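Local coordinates for protein beta-glucuronidase (Dictyoglomus thermophilum, PDB 6XXW) that probably hydrolyses beta-D-glucuronides as a family 2 glycoside hydrolase with a TIM-barrel domain, at residues I294-F304 with R588-K598. Sequence-based numbering, arbitrary orientation.
Sequences INEKPFYFKGF and RWSKLPDFWEK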
loop_
_atom_site.group_PDB
_atom_site.type_symbol
_atom_site.label_atom_id
_atom_site.label_comp_id
_atom_site.label_asym_id
_atom_site.label_seq_id
_atom_site.Cartn_x
_atom_site.Cartn_y
_atom_site.Cartn_z
ATOM N N ILE A 294 -24.671 35.139 -5.343
ATOM C CA ILE A 294 -25.699 34.452 -4.574
ATOM C C ILE A 294 -26.146 35.424 -3.503
ATOM O O ILE A 294 -25.311 35.928 -2.737
ATOM C CB ILE A 294 -25.185 33.143 -3.956
ATOM C CG1 ILE A 294 -24.813 32.155 -5.075
ATOM C CG2 ILE A 294 -26.223 32.581 -2.964
ATOM C CD1 ILE A 294 -24.263 30.814 -4.586
ATOM N N ASN A 295 -27.450 35.720 -3.477
ATOM C CA ASN A 295 -28.003 36.714 -2.559
ATOM C C ASN A 295 -27.252 38.038 -2.687
ATOM O O ASN A 295 -26.928 38.701 -1.694
ATOM C CB ASN A 295 -27.986 36.186 -1.124
ATOM C CG ASN A 295 -28.842 34.948 -0.967
ATOM O OD1 ASN A 295 -29.844 34.795 -1.675
ATOM N ND2 ASN A 295 -28.460 34.058 -0.050
ATOM N N GLU A 296 -26.946 38.396 -3.938
ATOM C CA GLU A 296 -26.293 39.645 -4.325
ATOM C C GLU A 296 -24.879 39.786 -3.758
ATOM O O GLU A 296 -24.332 40.894 -3.716
ATOM C CB GLU A 296 -27.153 40.856 -3.942
ATOM C CG GLU A 296 -28.449 40.976 -4.754
ATOM C CD GLU A 296 -28.203 40.997 -6.262
ATOM O OE1 GLU A 296 -27.515 41.924 -6.747
ATOM O OE2 GLU A 296 -28.692 40.087 -6.969
ATOM N N LYS A 297 -24.249 38.686 -3.347
ATOM C CA LYS A 297 -22.872 38.751 -2.887
ATOM C C LYS A 297 -21.974 37.913 -3.792
ATOM O O LYS A 297 -22.410 36.873 -4.293
ATOM C CB LYS A 297 -22.752 38.259 -1.436
ATOM C CG LYS A 297 -23.539 39.072 -0.438
ATOM C CD LYS A 297 -23.393 38.492 0.961
ATOM C CE LYS A 297 -24.013 37.114 1.047
ATOM N NZ LYS A 297 -23.930 36.572 2.438
ATOM N N PRO A 298 -20.724 38.352 -4.044
ATOM C CA PRO A 298 -19.827 37.602 -4.943
ATOM C C PRO A 298 -19.350 36.269 -4.388
ATOM O O PRO A 298 -18.514 36.239 -3.483
ATOM C CB PRO A 298 -18.645 38.562 -5.139
ATOM C CG PRO A 298 -18.684 39.466 -3.950
ATOM C CD PRO A 298 -20.140 39.641 -3.630
ATOM N N PHE A 299 -19.837 35.166 -4.952
ATOM C CA PHE A 299 -19.480 33.825 -4.502
ATOM C C PHE A 299 -18.116 33.400 -5.054
ATOM O O PHE A 299 -17.696 33.839 -6.128
ATOM C CB PHE A 299 -20.558 32.837 -4.963
ATOM C CG PHE A 299 -20.511 31.482 -4.289
ATOM C CD1 PHE A 299 -20.552 31.364 -2.909
ATOM C CD2 PHE A 299 -20.479 30.323 -5.054
ATOM C CE1 PHE A 299 -20.541 30.111 -2.296
ATOM C CE2 PHE A 299 -20.456 29.049 -4.446
ATOM C CZ PHE A 299 -20.489 28.947 -3.077
ATOM N N TYR A 300 -17.431 32.527 -4.309
ATOM C CA TYR A 300 -16.254 31.817 -4.813
ATOM C C TYR A 300 -16.442 30.325 -4.577
ATOM O O TYR A 300 -16.528 29.886 -3.424
ATOM C CB TYR A 300 -14.952 32.294 -4.152
ATOM C CG TYR A 300 -13.730 31.697 -4.837
ATOM C CD1 TYR A 300 -13.128 30.525 -4.360
ATOM C CD2 TYR A 300 -13.211 32.277 -5.994
ATOM C CE1 TYR A 300 -12.022 29.974 -5.013
ATOM C CE2 TYR A 300 -12.119 31.742 -6.648
ATOM C CZ TYR A 300 -11.527 30.592 -6.168
ATOM O OH TYR A 300 -10.432 30.089 -6.846
ATOM N N PHE A 301 -16.507 29.549 -5.662
ATOM C CA PHE A 301 -16.687 28.103 -5.542
ATOM C C PHE A 301 -15.418 27.455 -5.015
ATOM O O PHE A 301 -14.341 27.631 -5.588
ATOM C CB PHE A 301 -17.011 27.453 -6.890
ATOM C CG PHE A 301 -18.334 27.821 -7.455
ATOM C CD1 PHE A 301 -18.509 29.029 -8.117
ATOM C CD2 PHE A 301 -19.402 26.945 -7.362
ATOM C CE1 PHE A 301 -19.744 29.368 -8.662
ATOM C CE2 PHE A 301 -20.645 27.282 -7.913
ATOM C CZ PHE A 301 -20.800 28.490 -8.563
ATOM N N LYS A 302 -15.600 26.639 -3.996
ATOM C CA LYS A 302 -14.511 25.812 -3.450
ATOM C C LYS A 302 -15.048 24.385 -3.433
ATOM O O LYS A 302 -15.929 24.141 -2.695
ATOM C CB LYS A 302 -14.120 26.272 -2.046
ATOM C CG LYS A 302 -13.536 27.663 -1.943
ATOM C CD LYS A 302 -13.321 28.125 -0.540
ATOM C CE LYS A 302 -14.501 27.935 0.373
ATOM N NZ LYS A 302 -14.239 28.481 1.716
ATOM N N GLY A 303 -14.509 23.497 -4.256
ATOM C CA GLY A 303 -15.121 22.170 -4.240
ATOM C C GLY A 303 -14.560 21.169 -5.212
ATOM O O GLY A 303 -13.417 21.215 -5.513
ATOM N N PHE A 304 -15.615 20.275 -5.655
ATOM C CA PHE A 304 -15.142 19.090 -6.365
ATOM C C PHE A 304 -16.011 18.755 -7.557
ATOM O O PHE A 304 -17.065 19.271 -7.695
ATOM C CB PHE A 304 -15.081 17.893 -5.414
ATOM C CG PHE A 304 -14.093 18.057 -4.295
ATOM C CD1 PHE A 304 -12.751 17.773 -4.490
ATOM C CD2 PHE A 304 -14.505 18.495 -3.048
ATOM C CE1 PHE A 304 -11.840 17.926 -3.462
ATOM C CE2 PHE A 304 -13.597 18.647 -2.016
ATOM C CZ PHE A 304 -12.263 18.363 -2.224
ATOM N N ARG A 588 -6.025 25.708 2.914
ATOM C CA ARG A 588 -6.338 26.799 1.996
ATOM C C ARG A 588 -7.779 27.262 2.173
ATOM O O ARG A 588 -8.045 28.445 2.424
ATOM C CB ARG A 588 -6.097 26.356 0.552
ATOM C CG ARG A 588 -6.623 27.326 -0.508
ATOM C CD ARG A 588 -6.157 26.937 -1.912
ATOM N NE ARG A 588 -6.813 27.722 -2.969
ATOM C CZ ARG A 588 -6.469 28.958 -3.327
ATOM N NH1 ARG A 588 -5.453 29.578 -2.717
ATOM N NH2 ARG A 588 -7.142 29.580 -4.292
ATOM N N TRP A 589 -8.730 26.331 2.071
ATOM C CA TRP A 589 -10.133 26.721 2.050
ATOM C C TRP A 589 -10.620 27.238 3.399
ATOM O O TRP A 589 -11.621 27.958 3.442
ATOM C CB TRP A 589 -10.985 25.546 1.585
ATOM C CG TRP A 589 -10.827 25.241 0.115
ATOM C CD1 TRP A 589 -10.267 26.039 -0.843
ATOM C CD2 TRP A 589 -11.246 24.048 -0.549
ATOM N NE1 TRP A 589 -10.316 25.407 -2.075
ATOM C CE2 TRP A 589 -10.920 24.186 -1.913
ATOM C CE3 TRP A 589 -11.880 22.876 -0.120
ATOM C CZ2 TRP A 589 -11.195 23.188 -2.849
ATOM C CZ3 TRP A 589 -12.151 21.888 -1.050
ATOM C CH2 TRP A 589 -11.819 22.055 -2.398
ATOM N N SER A 590 -9.935 26.908 4.499
ATOM C CA SER A 590 -10.293 27.522 5.775
ATOM C C SER A 590 -9.951 29.007 5.805
ATOM O O SER A 590 -10.475 29.741 6.649
ATOM C CB SER A 590 -9.586 26.809 6.928
ATOM O OG SER A 590 -8.222 27.202 6.978
ATOM N N LYS A 591 -9.077 29.456 4.908
ATOM C CA LYS A 591 -8.666 30.849 4.817
ATOM C C LYS A 591 -9.428 31.623 3.760
ATOM O O LYS A 591 -9.361 32.857 3.749
ATOM C CB LYS A 591 -7.174 30.945 4.487
ATOM C CG LYS A 591 -6.227 30.538 5.601
ATOM C CD LYS A 591 -4.784 30.725 5.139
ATOM C CE LYS A 591 -4.035 29.409 5.068
ATOM N NZ LYS A 591 -2.684 29.572 4.447
ATOM N N LEU A 592 -10.097 30.937 2.853
ATOM C CA LEU A 592 -10.824 31.567 1.760
ATOM C C LEU A 592 -12.274 31.742 2.153
ATOM O O LEU A 592 -12.930 30.752 2.512
ATOM C CB LEU A 592 -10.742 30.716 0.497
ATOM C CG LEU A 592 -9.427 30.612 -0.273
ATOM C CD1 LEU A 592 -9.723 30.031 -1.647
ATOM C CD2 LEU A 592 -8.725 31.974 -0.380
ATOM N N PRO A 593 -12.817 32.955 2.093
ATOM C CA PRO A 593 -14.238 33.129 2.405
ATOM C C PRO A 593 -15.110 32.582 1.284
ATOM O O PRO A 593 -14.705 32.535 0.119
ATOM C CB PRO A 593 -14.388 34.649 2.539
ATOM C CG PRO A 593 -13.326 35.213 1.652
ATOM C CD PRO A 593 -12.183 34.203 1.633
ATOM N N ASP A 594 -16.320 32.150 1.658
ATOM C CA ASP A 594 -17.307 31.740 0.660
ATOM C C ASP A 594 -17.669 32.895 -0.265
ATOM O O ASP A 594 -17.926 32.690 -1.458
ATOM C CB ASP A 594 -18.571 31.219 1.347
ATOM C CG ASP A 594 -18.360 29.886 2.026
ATOM O OD1 ASP A 594 -17.552 29.081 1.524
ATOM O OD2 ASP A 594 -19.006 29.646 3.064
ATOM N N PHE A 595 -17.732 34.109 0.274
ATOM C CA PHE A 595 -18.049 35.296 -0.506
ATOM C C PHE A 595 -16.825 36.196 -0.514
ATOM O O PHE A 595 -16.347 36.618 0.543
ATOM C CB PHE A 595 -19.281 36.005 0.049
ATOM C CG PHE A 595 -20.539 35.196 -0.096
ATOM C CD1 PHE A 595 -21.274 35.241 -1.274
ATOM C CD2 PHE A 595 -20.963 34.359 0.922
ATOM C CE1 PHE A 595 -22.425 34.488 -1.428
ATOM C CE2 PHE A 595 -22.113 33.594 0.780
ATOM C CZ PHE A 595 -22.844 33.656 -0.403
ATOM N N TRP A 596 -16.320 36.476 -1.706
ATOM C CA TRP A 596 -14.980 37.023 -1.877
ATOM C C TRP A 596 -15.016 37.905 -3.113
ATOM O O TRP A 596 -15.200 37.399 -4.222
ATOM C CB TRP A 596 -13.970 35.887 -2.031
ATOM C CG TRP A 596 -12.551 36.310 -2.211
ATOM C CD1 TRP A 596 -12.015 37.529 -1.934
ATOM C CD2 TRP A 596 -11.476 35.496 -2.695
ATOM N NE1 TRP A 596 -10.669 37.529 -2.219
ATOM C CE2 TRP A 596 -10.315 36.290 -2.687
ATOM C CE3 TRP A 596 -11.384 34.173 -3.130
ATOM C CZ2 TRP A 596 -9.077 35.809 -3.110
ATOM C CZ3 TRP A 596 -10.154 33.695 -3.551
ATOM C CH2 TRP A 596 -9.017 34.513 -3.535
ATOM N N GLU A 597 -14.881 39.217 -2.932
ATOM C CA GLU A 597 -14.845 40.130 -4.073
ATOM C C GLU A 597 -13.400 40.240 -4.535
ATOM O O GLU A 597 -12.610 40.993 -3.961
ATOM C CB GLU A 597 -15.422 41.494 -3.719
ATOM C CG GLU A 597 -15.695 42.343 -4.956
ATOM C CD GLU A 597 -16.689 43.455 -4.705
ATOM O OE1 GLU A 597 -17.105 43.627 -3.540
ATOM O OE2 GLU A 597 -17.061 44.151 -5.676
ATOM N N LYS A 598 -13.054 39.486 -5.575
ATOM C CA LYS A 598 -11.682 39.427 -6.082
ATOM C C LYS A 598 -11.325 40.646 -6.934
ATOM O O LYS A 598 -12.194 41.446 -7.277
ATOM C CB LYS A 598 -11.472 38.138 -6.896
ATOM C CG LYS A 598 -11.642 36.863 -6.078
ATOM C CD LYS A 598 -11.316 35.609 -6.881
ATOM C CE LYS A 598 -9.900 35.639 -7.406
ATOM N NZ LYS A 598 -9.596 34.463 -8.257
HETATM O O HOH W 1 -15.350 35.345 -6.138
HETATM O O HOH W 2 -8.715 32.262 -6.752
#
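Lys302 lies along one face of the Trp589 indole, and its ammonium reaches the chain just beyond. Its CB sits over the five-membered ring, 3.8 Å from the centroid. A bend at chi3 (-49°) lets the chain turn past the indole. NZ bonds Leu592 O at 2.7 Å and Trp589 O at 3.2 Å, placing a positive charge at the C-terminal end of helix 580-591. A salt bridge to Asp594 OD1, with a weak hydrogen bond at 3.4 Å, adds a third partner. With an alanine in place of Lys302, CB would stay over the ring, but the two carbonyls would probably lose their ammonium, Asp594 its salt-bridge mate, and the indole the cover of CG and CD. Trp589 makes an offset edge-to-face contact with the face of Phe304, planes 73° apart.

Phe595 is held on both faces. Lys297 CE stands over the ring centre, and its NZ makes a cation-pi contact 4.1 Å from the centroid. Phe299 CD1 touches the opposite face near its rim, the rings set obliquely. The backbones of Phe299 and Phe595 form a single beta bridge. Trp596 N bonds Pro298 O at 2.8 Å, and Tyr300 N bonds Asp594 O at 2.9 Å. Trp596 turns its CE3 edge onto the face of Tyr300, 3.8 Å from CG. A water joins Tyr300 OH to Lys598 NZ, which also bonds Leu541 O.

Glu547 accepts hydrogen bonds from Tyr300 OH and Trp589 NE1 and shares Arg588 with Asp539, both as salt bridges. Glu254 pairs with Lys297, and Asn335 holds Asp594 OD1.

The tail runs antiparallel to the start of strand 297-305, the first of the TIM barrel. That strand runs parallel to strands 336-338 and 544-550. Trp589 and Phe304 pack on helix 319-332, while Tyr300 and Arg588 touch helix 524-538.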